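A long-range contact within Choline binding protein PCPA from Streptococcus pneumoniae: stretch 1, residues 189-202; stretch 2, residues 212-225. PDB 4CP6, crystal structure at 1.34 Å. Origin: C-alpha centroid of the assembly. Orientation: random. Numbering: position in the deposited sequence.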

# COMPACT_ATOMS: atom_id res chain seq x y z
N LEU A 189 1.23 3.88 -13.06
CA LEU A 189 1.99 2.65 -13.26
C LEU A 189 1.03 1.50 -13.61
O LEU A 189 0.25 1.05 -12.76
CB LEU A 189 2.75 2.29 -11.98
CG LEU A 189 3.72 1.07 -12.12
CD1 LEU A 189 4.88 1.36 -13.10
CD2 LEU A 189 4.25 0.64 -10.77
N GLU A 190 1.06 1.05 -14.85
CA GLU A 190 0.08 0.05 -15.27
C GLU A 190 0.52 -1.39 -15.09
O GLU A 190 -0.32 -2.30 -15.08
CB GLU A 190 -0.34 0.28 -16.73
CG GLU A 190 -0.94 1.67 -16.93
CD GLU A 190 -1.67 1.90 -18.24
OE1 GLU A 190 -1.02 1.80 -19.31
OE2 GLU A 190 -2.86 2.26 -18.20
N LYS A 191 1.81 -1.62 -14.94
CA LYS A 191 2.30 -2.99 -14.77
C LYS A 191 3.60 -2.99 -14.04
O LYS A 191 4.31 -1.97 -14.02
CB LYS A 191 2.43 -3.70 -16.14
CG LYS A 191 3.46 -3.08 -17.09
CD LYS A 191 3.39 -3.72 -18.48
CE LYS A 191 4.59 -3.36 -19.34
NZ LYS A 191 4.40 -3.78 -20.76
N LEU A 192 3.93 -4.14 -13.44
CA LEU A 192 5.16 -4.37 -12.71
C LEU A 192 5.46 -5.85 -12.81
O LEU A 192 4.53 -6.65 -12.76
CB LEU A 192 4.95 -3.96 -11.21
CG LEU A 192 6.13 -4.08 -10.27
CD1 LEU A 192 7.20 -3.04 -10.59
CD2 LEU A 192 5.68 -3.94 -8.84
N THR A 193 6.75 -6.23 -12.94
CA THR A 193 7.18 -7.62 -12.90
C THR A 193 8.14 -7.81 -11.75
O THR A 193 9.25 -7.22 -11.76
CB THR A 193 7.86 -8.04 -14.18
OG1 THR A 193 6.94 -7.87 -15.26
CG2 THR A 193 8.31 -9.52 -14.14
N LEU A 194 7.77 -8.68 -10.80
CA LEU A 194 8.65 -8.98 -9.68
C LEU A 194 9.75 -9.96 -10.12
O LEU A 194 9.44 -11.05 -10.61
CB LEU A 194 7.88 -9.57 -8.47
CG LEU A 194 6.79 -8.69 -7.86
CD1 LEU A 194 6.08 -9.42 -6.73
CD2 LEU A 194 7.38 -7.38 -7.33
N PRO A 195 11.01 -9.63 -9.87
CA PRO A 195 12.08 -10.57 -10.26
C PRO A 195 11.99 -11.91 -9.53
O PRO A 195 11.40 -12.02 -8.44
CB PRO A 195 13.37 -9.83 -9.89
CG PRO A 195 13.00 -8.37 -9.98
CD PRO A 195 11.56 -8.33 -9.44
N LYS A 196 12.63 -12.93 -10.12
CA LYS A 196 12.68 -14.27 -9.56
C LYS A 196 13.31 -14.28 -8.15
O LYS A 196 12.97 -15.13 -7.32
CB LYS A 196 13.50 -15.16 -10.52
CG LYS A 196 13.80 -16.58 -10.06
CD LYS A 196 14.73 -17.32 -11.05
CE LYS A 196 15.07 -18.70 -10.53
NZ LYS A 196 15.92 -18.66 -9.31
N SER A 197 14.21 -13.33 -7.86
CA SER A 197 14.91 -13.28 -6.59
C SER A 197 14.07 -12.76 -5.38
O SER A 197 14.51 -12.88 -4.23
CB SER A 197 16.12 -12.36 -6.73
OG SER A 197 15.74 -11.14 -7.35
N VAL A 198 12.90 -12.13 -5.65
CA VAL A 198 12.11 -11.50 -4.58
C VAL A 198 11.55 -12.55 -3.65
O VAL A 198 10.81 -13.44 -4.10
CB VAL A 198 11.00 -10.58 -5.14
CG1 VAL A 198 10.19 -9.97 -3.98
CG2 VAL A 198 11.60 -9.47 -6.01
N LYS A 199 11.93 -12.45 -2.36
CA LYS A 199 11.48 -13.41 -1.35
C LYS A 199 10.47 -12.82 -0.39
O LYS A 199 9.65 -13.58 0.15
CB LYS A 199 12.70 -13.92 -0.57
CG LYS A 199 12.37 -15.07 0.37
CD LYS A 199 13.60 -15.57 1.12
CE LYS A 199 13.21 -16.70 2.05
NZ LYS A 199 14.40 -17.27 2.75
N THR A 200 10.55 -11.50 -0.11
CA THR A 200 9.72 -10.88 0.92
C THR A 200 9.13 -9.61 0.37
O THR A 200 9.85 -8.78 -0.22
CB THR A 200 10.61 -10.58 2.13
OG1 THR A 200 11.17 -11.81 2.60
CG2 THR A 200 9.85 -9.89 3.27
N LEU A 201 7.82 -9.43 0.64
CA LEU A 201 7.07 -8.20 0.33
C LEU A 201 6.45 -7.69 1.59
O LEU A 201 5.80 -8.45 2.30
CB LEU A 201 5.95 -8.44 -0.70
CG LEU A 201 6.40 -8.92 -2.05
CD1 LEU A 201 5.21 -9.24 -2.93
CD2 LEU A 201 7.30 -7.91 -2.77
N GLY A 202 6.65 -6.41 1.88
CA GLY A 202 6.02 -5.81 3.05
C GLY A 202 4.53 -5.60 2.81
O GLY A 202 4.02 -5.83 1.70
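Stretch 2 (212-225) LKHVDVEEGNESFA

Stretch 2 runs alongside stretch 1 in the same direction, pairing with it as a neighbouring strand of a parallel sheet. The strands 191-194 and 214-217 approach to 4.5 Å between their axes and cross at -19°; T193 pairs with D216 and L194 with V217 before both chains leave the strand for turns. Together the stretches bury 1084 Å², counted over both sides.

At the start of stretch 1, L189 is buried, with CG 4.2 Å from CD2 of L212. The next residue, E190, lies beside L212, their CA atoms 4.1 Å apart, and its carbonyl O accepts a nearly linear hydrogen bond from K213 N at 2.8 Å. Its side chain reaches the same lysine: OE2 of E190 forms a salt bridge with NZ of K213 at 3.5 Å, at an exposed margin of the contact.

K191 stands opposite H214 and lays its CB over one face of the imidazole, 3.9 Å from the ring centroid of H214, in a CH-π contact; the end of the lysine then leads away from stretch 2. Its backbone contributes a CA-H...O contact from K191 CA to H214 O at 3.4 Å. Beyond it the ladder tightens. L192 O accepts a hydrogen bond from D216 N at 2.8 Å, and L194 N donates one to D216 O at 2.9 Å, so D216 is held through both its amide and its carbonyl by the residues flanking its partner T193. This is the alternation expected of parallel strands, and T193 and D216 lie with their CA atoms 4.5 Å apart. T193 and D216 project their side chains on the same face as K191 and H214, while L192, L194, V215 and V217 occupy the other, apolar face. There CG of L194 lies 4.5 Å from CG1 of V215, and CD1 of L194 lies 4.4 Å from CG2 of V217.

The last rung joins L194 O to E218 N at 2.9 Å. Stretch 1 then enters a type I turn, P195 to V198, and stretch 2 a type II turn, E218 to N221. The carboxylate of E218 reaches across to stretch 1, its OE1 accepting a hydrogen bond from K196 N at 2.8 Å. K196 extends along the type II turn, its CG 3.6 Å from C of G220. G220 has phi/psi of 98/-7, and a CB there would lie only 2.9 Å from CE of K196.

N221 ties the two turns together. Its ND2 donates to P195 O and to V198 O, both at 3.0 Å, while its OD1 accepts the amides of S223 and F224, each N 2.8 Å away, ordering its own chain as it grips the other. Water fills the gaps: one molecule links K196 O to E222 N, another V198 O to S223 OG. CG1 of V198 lies 4.0 Å from CE2 of F224.

Past the turn, K199 packs its CG 3.6 Å from OG of S223. The contact closes on F224, whose ring carries CD1 of L201 over one face, 3.8 Å from the F224 centroid.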

# COMPACT_ATOMS: atom_id res chain seq x y z
N LEU A 212 -2.65 -0.01 -11.63
CA LEU A 212 -2.16 -1.32 -12.07
C LEU A 212 -3.20 -2.17 -12.75
O LEU A 212 -4.31 -2.32 -12.23
CB LEU A 212 -1.53 -2.09 -10.91
CG LEU A 212 -0.21 -1.52 -10.42
CD1 LEU A 212 0.10 -1.98 -8.97
CD2 LEU A 212 0.94 -1.92 -11.34
N LYS A 213 -2.82 -2.77 -13.90
CA LYS A 213 -3.69 -3.72 -14.59
C LYS A 213 -3.24 -5.15 -14.31
O LYS A 213 -4.06 -6.07 -14.30
CB LYS A 213 -3.64 -3.46 -16.11
CG LYS A 213 -4.28 -2.14 -16.51
CD LYS A 213 -4.12 -1.86 -18.01
CE LYS A 213 -4.79 -0.54 -18.35
NZ LYS A 213 -4.67 -0.21 -19.80
N HIS A 214 -1.94 -5.34 -14.07
CA HIS A 214 -1.41 -6.66 -13.80
C HIS A 214 -0.07 -6.56 -13.10
O HIS A 214 0.72 -5.64 -13.35
CB HIS A 214 -1.36 -7.58 -15.07
CG HIS A 214 -0.52 -7.07 -16.20
ND1 HIS A 214 -1.04 -6.21 -17.16
CD2 HIS A 214 0.76 -7.37 -16.54
CE1 HIS A 214 -0.06 -5.97 -18.02
NE2 HIS A 214 1.04 -6.65 -17.69
N VAL A 215 0.14 -7.47 -12.16
CA VAL A 215 1.42 -7.63 -11.46
C VAL A 215 1.91 -9.01 -11.88
O VAL A 215 1.23 -10.01 -11.62
CB VAL A 215 1.29 -7.49 -9.92
CG1 VAL A 215 2.65 -7.77 -9.26
CG2 VAL A 215 0.75 -6.11 -9.52
N ASP A 216 3.03 -9.06 -12.59
CA ASP A 216 3.63 -10.31 -13.07
C ASP A 216 4.73 -10.77 -12.12
O ASP A 216 5.27 -9.97 -11.35
CB ASP A 216 4.21 -10.12 -14.49
CG ASP A 216 3.22 -9.75 -15.58
OD1 ASP A 216 2.02 -9.67 -15.28
OD2 ASP A 216 3.66 -9.54 -16.73
N VAL A 217 5.06 -12.07 -12.17
CA VAL A 217 6.10 -12.65 -11.34
C VAL A 217 7.00 -13.45 -12.26
O VAL A 217 6.50 -14.33 -13.00
CB VAL A 217 5.52 -13.54 -10.23
CG1 VAL A 217 6.63 -14.27 -9.48
CG2 VAL A 217 4.68 -12.73 -9.25
N GLU A 218 8.29 -13.14 -12.27
CA GLU A 218 9.24 -13.82 -13.15
C GLU A 218 9.21 -15.32 -12.88
O GLU A 218 9.08 -15.76 -11.73
CB GLU A 218 10.65 -13.29 -12.91
CG GLU A 218 11.67 -13.77 -13.92
CD GLU A 218 13.05 -13.17 -13.82
OE1 GLU A 218 13.32 -12.50 -12.81
OE2 GLU A 218 13.87 -13.32 -14.75
N GLU A 219 9.32 -16.12 -13.96
CA GLU A 219 9.35 -17.58 -13.84
C GLU A 219 10.45 -18.01 -12.85
O GLU A 219 11.57 -17.51 -12.92
CB GLU A 219 9.62 -18.18 -15.24
CG GLU A 219 9.85 -19.68 -15.32
CD GLU A 219 8.72 -20.58 -14.88
OE1 GLU A 219 7.55 -20.16 -15.02
OE2 GLU A 219 9.00 -21.70 -14.40
N GLY A 220 10.11 -18.94 -11.96
CA GLY A 220 11.09 -19.46 -11.03
C GLY A 220 11.07 -18.83 -9.65
O GLY A 220 11.79 -19.28 -8.76
N ASN A 221 10.25 -17.77 -9.44
CA ASN A 221 10.17 -17.16 -8.11
C ASN A 221 9.63 -18.22 -7.14
O ASN A 221 8.66 -18.90 -7.46
CB ASN A 221 9.25 -15.95 -8.16
CG ASN A 221 9.26 -15.19 -6.86
OD1 ASN A 221 8.79 -15.68 -5.82
ND2 ASN A 221 9.82 -13.96 -6.86
N GLU A 222 10.29 -18.39 -6.00
CA GLU A 222 9.92 -19.45 -5.05
C GLU A 222 8.93 -19.01 -3.99
O GLU A 222 8.46 -19.87 -3.22
CB GLU A 222 11.18 -20.00 -4.34
CG GLU A 222 12.13 -20.77 -5.26
CD GLU A 222 13.50 -21.08 -4.70
OE1 GLU A 222 13.76 -20.77 -3.51
OE2 GLU A 222 14.33 -21.63 -5.46
N SER A 223 8.61 -17.69 -3.90
CA SER A 223 7.78 -17.17 -2.82
C SER A 223 6.44 -16.62 -3.27
O SER A 223 5.52 -16.52 -2.43
CB SER A 223 8.55 -16.08 -2.09
OG SER A 223 9.78 -16.63 -1.60
N PHE A 224 6.32 -16.27 -4.56
CA PHE A 224 5.12 -15.61 -5.10
C PHE A 224 4.71 -16.18 -6.42
O PHE A 224 5.53 -16.80 -7.11
CB PHE A 224 5.40 -14.09 -5.29
CG PHE A 224 5.83 -13.45 -4.01
CD1 PHE A 224 4.91 -13.20 -2.99
CD2 PHE A 224 7.17 -13.17 -3.77
CE1 PHE A 224 5.33 -12.69 -1.75
CE2 PHE A 224 7.58 -12.66 -2.54
CZ PHE A 224 6.66 -12.41 -1.54
N ALA A 225 3.43 -16.00 -6.76
CA ALA A 225 2.86 -16.39 -8.04
C ALA A 225 1.93 -15.33 -8.56
O ALA A 225 1.35 -14.55 -7.77
CB ALA A 225 2.15 -17.72 -7.94
O HOH W 1 12.95 -17.25 -5.69
O HOH W 2 11.54 -16.11 -3.66